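Local structure of disulphide isomerase (3FK8) at residues Q122-Y125 with D126-K130. The protein probably acts as a thiol-disulphide isomerase of the thioredoxin superfamily. Residues are numbered along the deposited sequence; the frame is centred on the assembly and turned at random. Where two conformers were deposited one is given.
Sequences QGIY and DFFAK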
loop_
_atom_site.group_PDB
_atom_site.type_symbol
_atom_site.label_atom_id
_atom_site.label_comp_id
_atom_site.label_asym_id
_atom_site.label_seq_id
_atom_site.Cartn_x
_atom_site.Cartn_y
_atom_site.Cartn_z
ATOM N N GLN A 122 6.548 -2.150 15.703
ATOM C CA GLN A 122 6.811 -0.773 16.022
ATOM C C GLN A 122 7.509 -0.064 14.829
ATOM O O GLN A 122 7.222 1.105 14.537
ATOM C CB GLN A 122 7.722 -0.665 17.257
ATOM C CG GLN A 122 7.912 0.820 17.676
ATOM C CD GLN A 122 6.624 1.461 18.143
ATOM O OE1 GLN A 122 5.912 0.906 18.976
ATOM N NE2 GLN A 122 6.333 2.616 17.685
ATOM N N GLY A 123 8.429 -0.766 14.127
ATOM C CA GLY A 123 9.079 -0.188 12.934
ATOM C C GLY A 123 8.040 0.106 11.857
ATOM O O GLY A 123 8.111 1.148 11.219
ATOM N N ILE A 124 7.070 -0.797 11.681
ATOM C CA ILE A 124 6.032 -0.587 10.697
ATOM C C ILE A 124 5.123 0.578 11.121
ATOM O O ILE A 124 4.818 1.486 10.323
ATOM C CB ILE A 124 5.282 -1.925 10.413
ATOM C CG1 ILE A 124 6.253 -2.821 9.656
ATOM C CG2 ILE A 124 3.971 -1.699 9.631
ATOM C CD1 ILE A 124 5.809 -4.271 9.580
ATOM N N TYR A 125 4.723 0.585 12.402
ATOM C CA TYR A 125 3.969 1.696 12.926
ATOM C C TYR A 125 4.697 3.019 12.675
ATOM O O TYR A 125 4.097 3.970 12.161
ATOM C CB TYR A 125 3.703 1.494 14.427
ATOM C CG TYR A 125 2.949 2.671 15.017
ATOM C CD1 TYR A 125 1.556 2.704 14.997
ATOM C CD2 TYR A 125 3.633 3.785 15.536
ATOM C CE1 TYR A 125 0.844 3.810 15.529
ATOM C CE2 TYR A 125 2.957 4.874 16.047
ATOM C CZ TYR A 125 1.558 4.891 16.035
ATOM O OH TYR A 125 0.861 5.964 16.559
ATOM N N ASP A 126 5.990 3.068 12.997
ATOM C CA ASP A 126 6.725 4.333 12.910
ATOM C C ASP A 126 6.767 4.805 11.447
ATOM O O ASP A 126 6.713 6.022 11.159
ATOM C CB ASP A 126 8.141 4.196 13.449
ATOM C CG ASP A 126 8.196 4.097 14.962
ATOM O OD1 ASP A 126 7.178 4.380 15.626
ATOM O OD2 ASP A 126 9.264 3.689 15.436
ATOM N N PHE A 127 6.939 3.864 10.519
ATOM C CA PHE A 127 7.011 4.217 9.100
ATOM C C PHE A 127 5.721 4.945 8.685
ATOM O O PHE A 127 5.750 6.017 8.053
ATOM C CB PHE A 127 7.204 2.945 8.262
ATOM C CG PHE A 127 7.234 3.233 6.784
ATOM C CD1 PHE A 127 8.436 3.501 6.162
ATOM C CD2 PHE A 127 6.055 3.270 6.044
ATOM C CE1 PHE A 127 8.470 3.820 4.793
ATOM C CE2 PHE A 127 6.076 3.583 4.658
ATOM C CZ PHE A 127 7.262 3.840 4.066
ATOM N N PHE A 128 4.567 4.376 8.994
ATOM C CA PHE A 128 3.310 4.983 8.587
ATOM C C PHE A 128 2.943 6.216 9.409
ATOM O O PHE A 128 2.424 7.199 8.892
ATOM C CB PHE A 128 2.189 3.914 8.566
ATOM C CG PHE A 128 2.364 2.922 7.450
ATOM C CD1 PHE A 128 1.970 3.288 6.136
ATOM C CD2 PHE A 128 3.019 1.722 7.625
ATOM C CE1 PHE A 128 2.169 2.423 5.073
ATOM C CE2 PHE A 128 3.252 0.879 6.560
ATOM C CZ PHE A 128 2.834 1.228 5.279
ATOM N N ALA A 129 3.327 6.207 10.682
ATOM C CA ALA A 129 3.093 7.365 11.558
ATOM C C ALA A 129 3.843 8.592 11.042
ATOM O O ALA A 129 3.293 9.712 11.094
ATOM C CB ALA A 129 3.497 7.051 13.001
ATOM N N LYS A 130 5.083 8.432 10.561
ATOM C CA LYS A 130 5.848 9.551 10.013
ATOM C C LYS A 130 5.084 10.238 8.893
ATOM O O LYS A 130 5.122 11.467 8.777
ATOM C CB LYS A 130 7.218 9.093 9.527
ATOM C CG LYS A 130 8.178 10.230 9.209
ATOM C CD LYS A 130 9.463 10.046 9.969
ATOM C CE LYS A 130 10.175 8.787 9.504
ATOM N NZ LYS A 130 9.416 7.531 9.780
#
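Gln122 and Asp126, one turn apart on helix 121-132, are joined twice. Asp126 N donates to Gln122 O at 2.8 Å. The side chains meet as well: Gln122 NE2 gives an N-H to Asp126 OD1, also at 2.8 Å, with an N-H...O angle of 149°. The oxygen lies nearly in the amide plane but is met from above its own carboxylate plane. With Gln122 CG opposite the backbone N (chi1 -175°) and a bend at chi2 (65°), the amide is brought forward to Asp126. Gly123 adds backbone alone, its O accepting from Phe127 N at 3.0 Å. Ile124 O takes a longer but nearly straight bond from Phe128 N at 3.2 Å. Ile124 O also lies at the edge of the Phe128 ring, 3.3 Å from Phe128 CD2. Ile124 CG2 rests beside Phe128 CE2 at 4.1 Å, both side chains pointing the same way into the protein, where helix 42-51 covers them. Tyr125 O accepts from Ala129 N, and Tyr125 CE2 touches Ala129 CB at 3.8 Å. Asp126 OD1 sits at the edge of the tyrosine ring, in its plane. Lys55 of helix 54-63 makes a cation-pi contact with that ring. The i to i+4 backbone bonds are those of a regular alpha-helix, and it is amphipathic, with the Gln122-Asp126 pair exposed and Ile124 and Phe128 buried, consistent with the C-terminal helix of a thioredoxin fold.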